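Local coordinates for SusD-like carbohydrate binding protein BF1063 (Bacteroides fragilis NCTC 9343, PDB 3I4G) that probably binds carbohydrate at the outer membrane, as a SusD-family protein likely to serve in glycan capture and uptake, at residues Y455-H465 with F505-W513. Sequence-based numbering, arbitrary orientation.
Sequences YWDIMRWGIAH and FRNPTDYTW. With EDO (1,2-ethanediol), chain F.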
loop_
_atom_site.group_PDB
_atom_site.type_symbol
_atom_site.label_atom_id
_atom_site.label_comp_id
_atom_site.label_asym_id
_atom_site.label_seq_id
_atom_site.Cartn_x
_atom_site.Cartn_y
_atom_site.Cartn_z
ATOM N N TYR A 455 2.786 6.412 -1.366
ATOM C CA TYR A 455 4.035 6.944 -0.843
ATOM C C TYR A 455 5.205 6.319 -1.581
ATOM O O TYR A 455 6.134 7.064 -2.007
ATOM C CB TYR A 455 4.096 6.713 0.664
ATOM C CG TYR A 455 5.340 7.201 1.350
ATOM C CD1 TYR A 455 5.643 8.549 1.456
ATOM C CD2 TYR A 455 6.208 6.311 1.908
ATOM C CE1 TYR A 455 6.800 8.966 2.084
ATOM C CE2 TYR A 455 7.333 6.710 2.567
ATOM C CZ TYR A 455 7.627 8.046 2.668
ATOM O OH TYR A 455 8.758 8.458 3.334
ATOM N N TRP A 456 5.211 5.001 -1.737
ATOM C CA TRP A 456 6.286 4.347 -2.482
ATOM C C TRP A 456 6.418 4.975 -3.870
ATOM O O TRP A 456 7.521 5.231 -4.355
ATOM C CB TRP A 456 5.990 2.846 -2.552
ATOM C CG TRP A 456 7.085 2.061 -3.138
ATOM C CD1 TRP A 456 8.250 1.720 -2.509
ATOM C CD2 TRP A 456 7.163 1.539 -4.470
ATOM N NE1 TRP A 456 9.073 1.031 -3.379
ATOM C CE2 TRP A 456 8.433 0.906 -4.597
ATOM C CE3 TRP A 456 6.291 1.528 -5.563
ATOM C CZ2 TRP A 456 8.843 0.286 -5.781
ATOM C CZ3 TRP A 456 6.702 0.886 -6.719
ATOM C CH2 TRP A 456 7.962 0.280 -6.814
ATOM N N ASP A 457 5.306 5.237 -4.542
ATOM C CA ASP A 457 5.364 5.822 -5.878
ATOM C C ASP A 457 5.898 7.255 -5.894
ATOM O O ASP A 457 6.777 7.585 -6.692
ATOM C CB ASP A 457 3.980 5.838 -6.524
ATOM C CG ASP A 457 3.492 4.483 -6.997
ATOM O OD1 ASP A 457 4.301 3.561 -7.241
ATOM O OD2 ASP A 457 2.249 4.394 -7.190
ATOM N N ILE A 458 5.384 8.133 -5.024
ATOM C CA ILE A 458 5.808 9.529 -5.074
ATOM C C ILE A 458 7.292 9.654 -4.650
ATOM O O ILE A 458 8.020 10.516 -5.152
ATOM C CB ILE A 458 4.901 10.488 -4.308
ATOM C CG1 ILE A 458 4.874 10.153 -2.824
ATOM C CG2 ILE A 458 3.490 10.443 -4.898
ATOM C CD1 ILE A 458 3.951 11.108 -1.992
HETATM N N MSE A 459 7.754 8.745 -3.820
HETATM C CA MSE A 459 9.177 8.674 -3.483
HETATM C C MSE A 459 10.036 8.251 -4.667
HETATM O O MSE A 459 10.975 8.966 -5.026
HETATM C CB MSE A 459 9.345 7.722 -2.302
HETATM C CG MSE A 459 8.789 8.258 -0.949
HETATM SE SE MSE A 459 9.883 9.530 -0.045
HETATM C CE MSE A 459 11.013 8.211 0.872
ATOM N N ARG A 460 9.705 7.132 -5.314
ATOM C CA ARG A 460 10.533 6.631 -6.443
ATOM C C ARG A 460 10.474 7.593 -7.620
ATOM O O ARG A 460 11.472 7.754 -8.360
ATOM C CB ARG A 460 10.146 5.215 -6.900
ATOM C CG ARG A 460 8.833 5.104 -7.629
ATOM C CD ARG A 460 8.397 3.684 -7.771
ATOM N NE ARG A 460 7.077 3.583 -8.377
ATOM C CZ ARG A 460 6.827 3.548 -9.687
ATOM N NH1 ARG A 460 7.787 3.643 -10.591
ATOM N NH2 ARG A 460 5.561 3.433 -10.090
ATOM N N TRP A 461 9.337 8.247 -7.852
ATOM C CA TRP A 461 9.213 9.204 -8.938
ATOM C C TRP A 461 9.933 10.517 -8.671
ATOM O O TRP A 461 10.118 11.328 -9.556
ATOM C CB TRP A 461 7.738 9.525 -9.224
ATOM C CG TRP A 461 6.945 8.403 -9.812
ATOM C CD1 TRP A 461 7.399 7.418 -10.645
ATOM C CD2 TRP A 461 5.527 8.213 -9.693
ATOM N NE1 TRP A 461 6.347 6.614 -11.012
ATOM C CE2 TRP A 461 5.194 7.086 -10.456
ATOM C CE3 TRP A 461 4.509 8.896 -9.023
ATOM C CZ2 TRP A 461 3.896 6.597 -10.537
ATOM C CZ3 TRP A 461 3.209 8.408 -9.097
ATOM C CH2 TRP A 461 2.923 7.277 -9.857
ATOM N N GLY A 462 10.306 10.786 -7.434
ATOM C CA GLY A 462 10.950 12.059 -7.138
ATOM C C GLY A 462 9.985 13.246 -7.194
ATOM O O GLY A 462 10.375 14.373 -7.488
ATOM N N ILE A 463 8.710 12.976 -6.915
ATOM C CA ILE A 463 7.703 14.045 -6.838
ATOM C C ILE A 463 7.151 14.244 -5.429
ATOM O O ILE A 463 6.323 15.122 -5.201
ATOM C CB ILE A 463 6.540 13.860 -7.842
ATOM C CG1 ILE A 463 5.608 12.727 -7.450
ATOM C CG2 ILE A 463 7.093 13.665 -9.288
ATOM C CD1 ILE A 463 4.353 12.647 -8.358
ATOM N N ALA A 464 7.590 13.440 -4.459
ATOM C CA ALA A 464 7.147 13.612 -3.089
ATOM C C ALA A 464 7.393 15.001 -2.576
ATOM O O ALA A 464 6.559 15.550 -1.864
ATOM C CB ALA A 464 7.859 12.588 -2.172
ATOM N N HIS A 465 8.530 15.598 -2.914
ATOM C CA HIS A 465 8.822 16.946 -2.416
ATOM C C HIS A 465 7.924 18.008 -3.039
ATOM O O HIS A 465 7.850 19.126 -2.510
ATOM C CB HIS A 465 10.295 17.310 -2.619
ATOM C CG HIS A 465 10.648 17.627 -4.029
ATOM N ND1 HIS A 465 10.925 16.649 -4.975
ATOM C CD2 HIS A 465 10.726 18.816 -4.682
ATOM C CE1 HIS A 465 11.180 17.233 -6.135
ATOM N NE2 HIS A 465 11.100 18.545 -5.979
ATOM N N PHE A 505 7.876 18.647 3.399
ATOM C CA PHE A 505 8.857 17.622 3.038
ATOM C C PHE A 505 10.143 18.263 2.537
ATOM O O PHE A 505 10.106 19.193 1.709
ATOM C CB PHE A 505 8.230 16.751 1.944
ATOM C CG PHE A 505 9.063 15.595 1.435
ATOM C CD1 PHE A 505 10.112 15.791 0.563
ATOM C CD2 PHE A 505 8.690 14.284 1.715
ATOM C CE1 PHE A 505 10.799 14.715 0.046
ATOM C CE2 PHE A 505 9.384 13.209 1.183
ATOM C CZ PHE A 505 10.420 13.428 0.357
ATOM N N ARG A 506 11.284 17.791 3.012
ATOM C CA ARG A 506 12.551 18.391 2.660
ATOM C C ARG A 506 13.235 17.701 1.486
ATOM O O ARG A 506 13.442 16.475 1.506
ATOM C CB ARG A 506 13.488 18.303 3.866
ATOM C CG ARG A 506 13.030 19.017 5.106
ATOM C CD ARG A 506 13.783 18.605 6.360
ATOM N NE ARG A 506 13.469 17.240 6.732
ATOM C CZ ARG A 506 13.907 16.637 7.816
ATOM N NH1 ARG A 506 14.696 17.273 8.684
ATOM N NH2 ARG A 506 13.532 15.411 8.058
ATOM N N ASN A 507 13.596 18.472 0.458
ATOM C CA ASN A 507 14.312 17.950 -0.687
ATOM C C ASN A 507 15.797 18.272 -0.510
ATOM O O ASN A 507 16.157 19.438 -0.503
ATOM C CB ASN A 507 13.762 18.565 -1.958
ATOM C CG ASN A 507 14.303 17.889 -3.204
ATOM O OD1 ASN A 507 14.798 16.755 -3.156
ATOM N ND2 ASN A 507 14.185 18.577 -4.359
ATOM N N PRO A 508 16.683 17.276 -0.440
ATOM C CA PRO A 508 16.516 15.839 -0.623
ATOM C C PRO A 508 16.321 14.970 0.608
ATOM O O PRO A 508 16.060 13.787 0.453
ATOM C CB PRO A 508 17.876 15.447 -1.226
ATOM C CG PRO A 508 18.836 16.321 -0.474
ATOM C CD PRO A 508 18.125 17.630 -0.319
ATOM N N THR A 509 16.458 15.530 1.792
ATOM C CA THR A 509 16.531 14.738 3.013
ATOM C C THR A 509 15.421 13.731 3.172
ATOM O O THR A 509 15.704 12.575 3.537
ATOM C CB THR A 509 16.532 15.687 4.225
ATOM O OG1 THR A 509 17.725 16.479 4.151
ATOM C CG2 THR A 509 16.515 14.944 5.574
ATOM N N ASP A 510 14.166 14.114 2.913
ATOM C CA ASP A 510 13.066 13.193 3.211
ATOM C C ASP A 510 12.852 12.109 2.165
ATOM O O ASP A 510 11.972 11.273 2.347
ATOM C CB ASP A 510 11.812 13.989 3.551
ATOM C CG ASP A 510 11.931 14.659 4.892
ATOM O OD1 ASP A 510 12.397 14.001 5.858
ATOM O OD2 ASP A 510 11.599 15.849 4.995
ATOM N N TYR A 511 13.658 12.081 1.101
ATOM C CA TYR A 511 13.678 10.912 0.235
ATOM C C TYR A 511 14.379 9.708 0.866
ATOM O O TYR A 511 14.281 8.603 0.329
ATOM C CB TYR A 511 14.324 11.246 -1.138
ATOM C CG TYR A 511 13.371 12.028 -2.011
ATOM C CD1 TYR A 511 12.267 11.405 -2.558
ATOM C CD2 TYR A 511 13.586 13.337 -2.320
ATOM C CE1 TYR A 511 11.398 12.089 -3.357
ATOM C CE2 TYR A 511 12.696 14.063 -3.133
ATOM C CZ TYR A 511 11.620 13.398 -3.649
ATOM O OH TYR A 511 10.689 14.059 -4.426
ATOM N N THR A 512 15.087 9.902 1.989
ATOM C CA THR A 512 15.778 8.793 2.643
ATOM C C THR A 512 15.466 8.837 4.137
ATOM O O THR A 512 15.598 9.902 4.785
ATOM C CB THR A 512 17.284 8.905 2.453
ATOM O OG1 THR A 512 17.610 8.975 1.058
ATOM C CG2 THR A 512 17.990 7.671 3.006
ATOM N N TRP A 513 15.064 7.714 4.713
ATOM C CA TRP A 513 14.861 7.640 6.155
ATOM C C TRP A 513 16.240 7.417 6.784
ATOM O O TRP A 513 17.019 6.634 6.262
ATOM C CB TRP A 513 13.972 6.472 6.547
ATOM C CG TRP A 513 12.583 6.453 5.995
ATOM C CD1 TRP A 513 11.930 7.415 5.284
ATOM C CD2 TRP A 513 11.627 5.421 6.232
ATOM N NE1 TRP A 513 10.640 7.004 5.000
ATOM C CE2 TRP A 513 10.424 5.783 5.590
ATOM C CE3 TRP A 513 11.677 4.219 6.946
ATOM C CZ2 TRP A 513 9.309 4.964 5.614
ATOM C CZ3 TRP A 513 10.614 3.411 6.935
ATOM C CH2 TRP A 513 9.430 3.780 6.295
HETATM C C1 EDO F . 18.398 10.938 5.651
HETATM O O1 EDO F . 18.146 11.822 4.534
HETATM C C2 EDO F . 19.713 11.325 6.319
HETATM O O2 EDO F . 19.482 12.537 7.042
HETATM O O HOH W 1 9.681 10.921 3.801
#
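Tyr511 drives its hydroxyl into the turn that follows helix 454-461, where OH takes a nearly straight bond from His465 N at 3.1 Å and shares a shorter one with His465 ND1, 2.7 Å away in the imidazole plane. A phenol suits this spot because its oxygen can serve a backbone N-H and a side-chain nitrogen at once. With chi1 75°, His465 CG lies between the backbone N and the carbonyl carbon, and the turn about chi2 then presents ND1 to that oxygen; the Asn507 amide stacks over one imidazole face, planes 22° apart. At the other end Trp513 NE1 donates to Tyr455 OH at 2.9 Å, almost linearly and in the indole plane, while Tyr455 OH donates to a water that in turn bonds Asp510 O. Between these polar ends, selenomethionine Met459, flexible enough to bend at chi2 and chi3, sets SE at the edge of the Phe505 ring, 3.9 Å from CE2, and obliquely beside Tyr511. Small Ala464 lays CB over a Phe505 face, a CH-pi contact. Behind them, Arg506 grips Asp510 side-on, one nitrogen to each carboxylate oxygen, and its backbone N also bonds OD2, tying Arg506 to the 3-10 segment 509-511; Tyr139 stacks on Trp513. Gly462, with positive phi, closes the helix and brings Ala464 and His465 round to the aromatic rings: a Schellman C-terminal motif packed against a loop within the SusD-family fold.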